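Local coordinates for protein 3-methyladenine dna-glycosylase (Archaeoglobus fulgidus, PDB 2JHN) that is an AlkA-type DNA glycosylase that joins a TATA-box binding protein-like domain to a helical HhH-GPD domain, at residues A9-W12 / E13-M16; P52-E55 / R56-V59; V29-G33 / V34-A38. The protein carries 1 engineered substitution. One frame throughout, in Å; residues are numbered along the deposited sequence.

Contact 1 of 3, residues A9-W12 / E13-M16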
loop_
_atom_site.group_PDB
_atom_site.type_symbol
_atom_site.label_atom_id
_atom_site.label_comp_id
_atom_site.label_asym_id
_atom_site.label_seq_id
_atom_site.Cartn_x
_atom_site.Cartn_y
_atom_site.Cartn_z
ATOM N N ALA A 9 6.102 20.808 0.002
ATOM C CA ALA A 9 6.844 20.015 -1.007
ATOM C C ALA A 9 6.750 18.509 -0.699
ATOM O O ALA A 9 6.641 18.107 0.467
ATOM C CB ALA A 9 8.305 20.439 -1.092
ATOM N N VAL A 10 6.758 17.697 -1.748
ATOM C CA VAL A 10 6.851 16.241 -1.617
ATOM C C VAL A 10 8.047 15.817 -2.456
ATOM O O VAL A 10 8.312 16.389 -3.532
ATOM C CB VAL A 10 5.536 15.560 -2.073
ATOM C CG1 VAL A 10 5.332 15.718 -3.576
ATOM C CG2 VAL A 10 5.485 14.080 -1.659
ATOM N N ASN A 11 8.815 14.871 -1.944
ATOM C CA ASN A 11 9.880 14.278 -2.704
ATOM C C ASN A 11 9.315 13.101 -3.508
ATOM O O ASN A 11 9.125 12.015 -2.971
ATOM C CB ASN A 11 11.003 13.824 -1.782
ATOM C CG ASN A 11 12.208 13.343 -2.544
ATOM O OD1 ASN A 11 12.109 12.465 -3.379
ATOM N ND2 ASN A 11 13.367 13.947 -2.277
ATOM N N TRP A 12 9.054 13.338 -4.793
ATOM C CA TRP A 12 8.473 12.320 -5.667
ATOM C C TRP A 12 9.366 11.098 -5.802
ATOM O O TRP A 12 8.878 9.966 -5.846
ATOM C CB TRP A 12 8.183 12.916 -7.047
ATOM C CG TRP A 12 7.418 12.005 -7.966
ATOM C CD1 TRP A 12 7.916 11.278 -9.026
ATOM C CD2 TRP A 12 6.019 11.729 -7.912
ATOM N NE1 TRP A 12 6.901 10.554 -9.624
ATOM C CE2 TRP A 12 5.726 10.831 -8.973
ATOM C CE3 TRP A 12 4.979 12.154 -7.072
ATOM C CZ2 TRP A 12 4.427 10.350 -9.215
ATOM C CZ3 TRP A 12 3.674 11.659 -7.309
ATOM C CH2 TRP A 12 3.420 10.775 -8.366
ATOM N N GLU A 13 10.681 11.309 -5.878
ATOM C CA GLU A 13 11.595 10.195 -6.048
ATOM C C GLU A 13 11.484 9.205 -4.880
ATOM O O GLU A 13 11.459 8.000 -5.090
ATOM C CB GLU A 13 13.048 10.687 -6.257
ATOM C CG GLU A 13 13.200 11.753 -7.351
ATOM C CD GLU A 13 13.197 13.180 -6.797
ATOM O OE1 GLU A 13 14.297 13.767 -6.634
ATOM O OE2 GLU A 13 12.108 13.721 -6.511
ATOM N N LEU A 14 11.391 9.734 -3.653
ATOM C CA LEU A 14 11.184 8.908 -2.449
ATOM C C LEU A 14 9.803 8.214 -2.421
ATOM O O LEU A 14 9.703 7.056 -2.031
ATOM C CB LEU A 14 11.390 9.728 -1.174
ATOM C CG LEU A 14 12.843 10.079 -0.802
ATOM C CD1 LEU A 14 12.894 10.796 0.540
ATOM C CD2 LEU A 14 13.757 8.860 -0.761
ATOM N N LYS A 15 8.758 8.928 -2.836
ATOM C CA LYS A 15 7.427 8.300 -3.015
ATOM C C LYS A 15 7.502 7.104 -3.965
ATOM O O LYS A 15 6.950 6.050 -3.676
ATOM C CB LYS A 15 6.377 9.306 -3.509
ATOM C CG LYS A 15 5.921 10.327 -2.473
ATOM C CD LYS A 15 5.186 9.707 -1.308
ATOM C CE LYS A 15 4.272 10.745 -0.650
ATOM N NZ LYS A 15 3.731 10.105 0.557
ATOM N N MET A 16 8.207 7.266 -5.089
ATOM C CA MET A 16 8.359 6.186 -6.077
ATOM C C MET A 16 9.271 5.038 -5.599
ATOM O O MET A 16 9.054 3.882 -5.967
ATOM C CB MET A 16 8.808 6.760 -7.432
ATOM C CG MET A 16 7.832 7.752 -8.050
ATOM S SD MET A 16 6.188 7.025 -8.338
ATOM C CE MET A 16 5.269 7.671 -6.935
#
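M16 folds back over the indole of W12, one helical turn earlier, and sets CG and CE over one face of the ring, with SD oblique between them. Its CG stands 3.7 Å from the centroid of the five-membered ring, 28° off the normal, a CH-pi contact. SD follows, 4.3 Å from the same centroid, a Met-aromatic contact, and CE ends over the benzo half, 3.6 Å from W12 CZ2. Bends at chi2 and chi3 curl the thioether across the ring instead of letting it run outward. W12 meets it with CG anti to its backbone N (chi1 -172°), which sets the indole beside the path of M16. Ring nitrogen NE1 lies under M16 CG yet spends its N-H on G33 O of the neighbouring hairpin, a bond that fixes the rotation of the indole.

N11 is the N-cap of helix 12-17. Its OD1 accepts from L14 N at 2.8 Å, with the donor tilted 34° from the amide plane, while L14 CG packs against N11 CG. The helical bonds then begin: K15 N gives to N11 O at 3.1 Å and M16 N to W12 O at 2.9 Å. V10 precedes the cap and presses CG2 on K15 CE (3.7 Å), the two side chains crossing at about a right angle. Beyond that methylene, NZ of the buried lysine is taken up by the carbonyls of G81 and F108, and its charge also lies against the F108 ring as a cation-pi pair.

The amide oxygen of N11 thus serves L14 N at the helix start, where no preceding turn offers a carbonyl, and backbone carbonyls receive the buried ammonium of K15. The W12-M16 pair is left to make a nonpolar surface, which meets W35 of the sheet.

Contact 2 of 3, residues P52-E55 / R56-V59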
loop_
_atom_site.group_PDB
_atom_site.type_symbol
_atom_site.label_atom_id
_atom_site.label_comp_id
_atom_site.label_asym_id
_atom_site.label_seq_id
_atom_site.Cartn_x
_atom_site.Cartn_y
_atom_site.Cartn_z
ATOM N N PRO A 52 5.407 14.786 -11.144
ATOM C CA PRO A 52 5.580 16.143 -10.658
ATOM C C PRO A 52 5.932 17.141 -11.776
ATOM O O PRO A 52 6.703 16.814 -12.681
ATOM C CB PRO A 52 6.753 16.027 -9.702
ATOM C CG PRO A 52 7.523 14.866 -10.144
ATOM C CD PRO A 52 6.536 13.913 -10.785
ATOM N N GLU A 53 5.371 18.339 -11.714
ATOM C CA GLU A 53 5.964 19.403 -12.525
ATOM C C GLU A 53 6.825 20.344 -11.662
ATOM O O GLU A 53 7.705 21.053 -12.179
ATOM C CB GLU A 53 4.932 20.101 -13.413
ATOM C CG GLU A 53 4.301 21.302 -12.829
ATOM C CD GLU A 53 3.254 21.930 -13.736
ATOM O OE1 GLU A 53 3.205 21.682 -14.971
ATOM O OE2 GLU A 53 2.423 22.644 -13.184
ATOM N N SER A 54 6.587 20.306 -10.349
ATOM C CA SER A 54 7.415 21.016 -9.360
ATOM C C SER A 54 7.305 20.331 -8.005
ATOM O O SER A 54 6.504 19.401 -7.841
ATOM C CB SER A 54 6.977 22.477 -9.222
ATOM O OG SER A 54 5.724 22.609 -8.557
ATOM N N GLU A 55 8.080 20.812 -7.029
ATOM C CA GLU A 55 8.031 20.279 -5.660
ATOM C C GLU A 55 6.619 20.194 -5.069
ATOM O O GLU A 55 6.340 19.290 -4.259
ATOM C CB GLU A 55 8.979 21.057 -4.720
ATOM C CG GLU A 55 8.580 22.511 -4.406
ATOM C CD GLU A 55 9.350 23.107 -3.211
ATOM O OE1 GLU A 55 10.502 22.665 -2.964
ATOM O OE2 GLU A 55 8.800 24.005 -2.515
ATOM N N ARG A 56 5.737 21.120 -5.474
ATOM C CA ARG A 56 4.409 21.255 -4.896
ATOM C C ARG A 56 3.250 21.037 -5.864
ATOM O O ARG A 56 2.108 21.343 -5.530
ATOM C CB ARG A 56 4.241 22.624 -4.223
ATOM C CG ARG A 56 5.199 22.838 -3.079
ATOM C CD ARG A 56 4.930 24.118 -2.312
ATOM N NE ARG A 56 6.064 24.356 -1.422
ATOM C CZ ARG A 56 6.112 25.280 -0.468
ATOM N NH1 ARG A 56 5.079 26.093 -0.253
ATOM N NH2 ARG A 56 7.207 25.382 0.276
ATOM N N THR A 57 3.532 20.492 -7.046
ATOM C CA THR A 57 2.488 20.324 -8.057
ATOM C C THR A 57 2.625 18.987 -8.736
ATOM O O THR A 57 3.641 18.717 -9.361
ATOM C CB THR A 57 2.546 21.432 -9.148
ATOM O OG1 THR A 57 2.444 22.710 -8.527
ATOM C CG2 THR A 57 1.396 21.267 -10.152
ATOM N N ILE A 58 1.585 18.166 -8.627
ATOM C CA ILE A 58 1.557 16.878 -9.309
ATOM C C ILE A 58 0.574 16.986 -10.480
ATOM O O ILE A 58 -0.599 17.306 -10.304
ATOM C CB ILE A 58 1.134 15.701 -8.340
ATOM C CG1 ILE A 58 2.045 15.633 -7.094
ATOM C CG2 ILE A 58 1.064 14.350 -9.094
ATOM C CD1 ILE A 58 3.571 15.540 -7.359
ATOM N N VAL A 59 1.082 16.731 -11.674
ATOM C CA VAL A 59 0.237 16.642 -12.857
ATOM C C VAL A 59 -0.384 15.246 -12.971
ATOM O O VAL A 59 0.298 14.235 -12.751
ATOM C CB VAL A 59 1.043 16.980 -14.121
ATOM C CG1 VAL A 59 0.172 16.808 -15.410
ATOM C CG2 VAL A 59 1.594 18.394 -14.000
#
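P52 and I58 form an antiparallel non-hydrogen-bonded pair and S54 and T57 a hydrogen-bonded one, and the register slips by one residue between them because E53 and S54 both face T57. T57 O takes E53 N at 2.9 Å and, weakly, S54 N at 3.5 Å; T57 N returns a bond to S54 O across a type I turn, from above the carbonyl plane.

At the turn E55 and R56 run side by side in the same direction, with carboxylate and guanidinium planes only 4° apart but offset, each partner tilted out of the other's plane. E55 OE2 meets R56 NE at 3.0 Å from its anti side, a salt bridge bent to 135° at the hydrogen. Chi1 of 69° folds E55 CG back over R56 N, alongside the R56 side chain. E53 crosses T57 obliquely, its OE2 3.5 Å from T57 CG2, but its carboxylate is claimed by R3, just as T57 OG1 bonds to E5; R3 and E5 both belong to the edge strand 2-5. P52 CB and I58 CD1 meet at 4.0 Å, and both residues lean on W12.

A classic beta bulge beside a tight turn closes this hairpin of strands 44-54 and 57-62 in the TATA-box binding protein-like sheet.

Contact 3 of 3, residues V29-G33 / V34-A38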
loop_
_atom_site.group_PDB
_atom_site.type_symbol
_atom_site.label_atom_id
_atom_site.label_comp_id
_atom_site.label_asym_id
_atom_site.label_seq_id
_atom_site.Cartn_x
_atom_site.Cartn_y
_atom_site.Cartn_z
ATOM N N VAL A 29 2.946 0.727 -12.601
ATOM C CA VAL A 29 4.197 0.863 -13.346
ATOM C C VAL A 29 4.764 2.258 -13.131
ATOM O O VAL A 29 4.040 3.256 -13.225
ATOM C CB VAL A 29 4.001 0.592 -14.883
ATOM C CG1 VAL A 29 5.298 0.847 -15.663
ATOM C CG2 VAL A 29 3.582 -0.852 -15.124
ATOM N N VAL A 30 6.056 2.303 -12.835
ATOM C CA VAL A 30 6.764 3.562 -12.694
ATOM C C VAL A 30 7.932 3.517 -13.688
ATOM O O VAL A 30 8.798 2.640 -13.618
ATOM C CB VAL A 30 7.258 3.779 -11.257
ATOM C CG1 VAL A 30 7.975 5.124 -11.164
ATOM C CG2 VAL A 30 6.066 3.738 -10.271
ATOM N N GLU A 31 7.901 4.427 -14.645
ATOM C CA GLU A 31 8.916 4.448 -15.717
ATOM C C GLU A 31 9.343 5.883 -15.876
ATOM O O GLU A 31 8.514 6.743 -16.117
ATOM C CB GLU A 31 8.348 3.921 -17.030
ATOM C CG GLU A 31 8.151 2.388 -17.089
ATOM C CD GLU A 31 7.514 1.891 -18.408
ATOM O OE1 GLU A 31 7.069 2.707 -19.255
ATOM O OE2 GLU A 31 7.453 0.657 -18.583
ATOM N N SER A 32 10.642 6.129 -15.701
ATOM C CA SER A 32 11.228 7.480 -15.735
ATOM C C SER A 32 10.477 8.475 -14.873
ATOM O O SER A 32 10.154 9.592 -15.309
ATOM C CB SER A 32 11.390 7.990 -17.172
ATOM O OG SER A 32 12.243 7.130 -17.903
ATOM N N GLY A 33 10.171 8.052 -13.645
ATOM C CA GLY A 33 9.535 8.924 -12.664
ATOM C C GLY A 33 8.076 9.256 -12.942
ATOM O O GLY A 33 7.538 10.172 -12.343
ATOM N N VAL A 34 7.455 8.533 -13.877
ATOM C CA VAL A 34 6.041 8.701 -14.150
ATOM C C VAL A 34 5.323 7.439 -13.689
ATOM O O VAL A 34 5.633 6.351 -14.154
ATOM C CB VAL A 34 5.748 8.954 -15.661
ATOM C CG1 VAL A 34 4.287 9.079 -15.872
ATOM C CG2 VAL A 34 6.481 10.228 -16.146
ATOM N N TRP A 35 4.386 7.610 -12.759
ATOM C CA TRP A 35 3.573 6.525 -12.211
ATOM C C TRP A 35 2.308 6.339 -13.048
ATOM O O TRP A 35 1.680 7.331 -13.457
ATOM C CB TRP A 35 3.180 6.886 -10.771
ATOM C CG TRP A 35 2.147 5.983 -10.124
ATOM C CD1 TRP A 35 2.382 4.868 -9.377
ATOM C CD2 TRP A 35 0.724 6.148 -10.163
ATOM N NE1 TRP A 35 1.195 4.315 -8.964
ATOM C CE2 TRP A 35 0.160 5.076 -9.427
ATOM C CE3 TRP A 35 -0.132 7.075 -10.780
ATOM C CZ2 TRP A 35 -1.212 4.923 -9.251
ATOM C CZ3 TRP A 35 -1.526 6.915 -10.613
ATOM C CH2 TRP A 35 -2.049 5.849 -9.847
ATOM N N ARG A 36 1.900 5.088 -13.272
ATOM C CA ARG A 36 0.617 4.852 -13.917
ATOM C C ARG A 36 -0.038 3.529 -13.576
ATOM O O ARG A 36 0.637 2.551 -13.221
ATOM C CB ARG A 36 0.715 4.974 -15.461
ATOM C CG ARG A 36 1.399 3.827 -16.137
ATOM C CD ARG A 36 1.665 4.179 -17.638
ATOM N NE ARG A 36 1.980 2.956 -18.359
ATOM C CZ ARG A 36 3.208 2.488 -18.559
ATOM N NH1 ARG A 36 4.277 3.153 -18.137
ATOM N NH2 ARG A 36 3.368 1.343 -19.207
ATOM N N ARG A 37 -1.361 3.524 -13.692
ATOM C CA ARG A 37 -2.170 2.304 -13.607
ATOM C C ARG A 37 -3.551 2.542 -14.171
ATOM O O ARG A 37 -3.945 3.684 -14.422
ATOM C CB ARG A 37 -2.265 1.766 -12.167
ATOM C CG ARG A 37 -3.071 2.577 -11.203
ATOM C CD ARG A 37 -2.997 1.902 -9.806
ATOM N NE ARG A 37 -4.035 0.883 -9.604
ATOM C CZ ARG A 37 -4.035 -0.011 -8.608
ATOM N NH1 ARG A 37 -3.040 -0.052 -7.716
ATOM N NH2 ARG A 37 -5.025 -0.879 -8.509
ATOM N N ALA A 38 -4.278 1.447 -14.378
ATOM C CA ALA A 38 -5.673 1.524 -14.762
ATOM C C ALA A 38 -6.445 1.456 -13.448
ATOM O O ALA A 38 -6.088 0.679 -12.534
ATOM C CB ALA A 38 -6.047 0.359 -15.665
#
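R36 reaches back across the hairpin of strands 29-31 and 34-41, an antiparallel pair closed by a type I' turn from E31 to V34, to meet E31 and V29. From CB its chain starts with CG between the backbone N and the carbonyl carbon (chi1 74°), which holds CG 4.0 Å from V29 O. It then runs extended through CD to NE, whose N-H goes to K157 O. CZ and NH1 lie over V29, whose CG1 sits on one face of the guanidinium, 3.5 Å from NH1. At the tip NH1 forms a salt bridge with E31 OE1 at 3.0 Å; the oxygen lies at the guanidinium edge, while NH1 comes from above the carboxylate plane, and the two groups are turned 64° apart. E31 and K157 O thus hold the guanidinium by polar bonds, while V29 CG1 only packs on its face.

On the other face of the sheet, V30 and W35 cross at about a right angle, and W35 NE1 is hydrogen-bonded to OD1 of D28, a sodium-site residue. S32 and G33 take positive phi in the turn. Two hydrogen-bonded pairs, V29 with R36 and E31 with V34, hold the strands, and V30 CG2 sits near the indole plane, 4.0 Å from W35 CD1.

How the contacts relate
All three contacts belong to the TATA-box binding protein-like domain and come along the chain as contact 1, contact 3, contact 2. Contacts 2 and 3 are hairpins of one five-stranded antiparallel sheet, in which strands 34-41 and 44-54 are neighbours; their centres are about 15 Å apart. Contact 1 starts helix 12-17, which packs on that sheet, its centre about 10 Å from that of contact 2 and 13 Å from that of contact 3. The indole of W12 lies between the two hairpins and touches both, while a probable backbone hydrogen bond from V10 N to E55 O (3.0 Å) ties the approach to the helix to contact 2. One helix start thus joins two hairpins into a single helix-on-sheet unit.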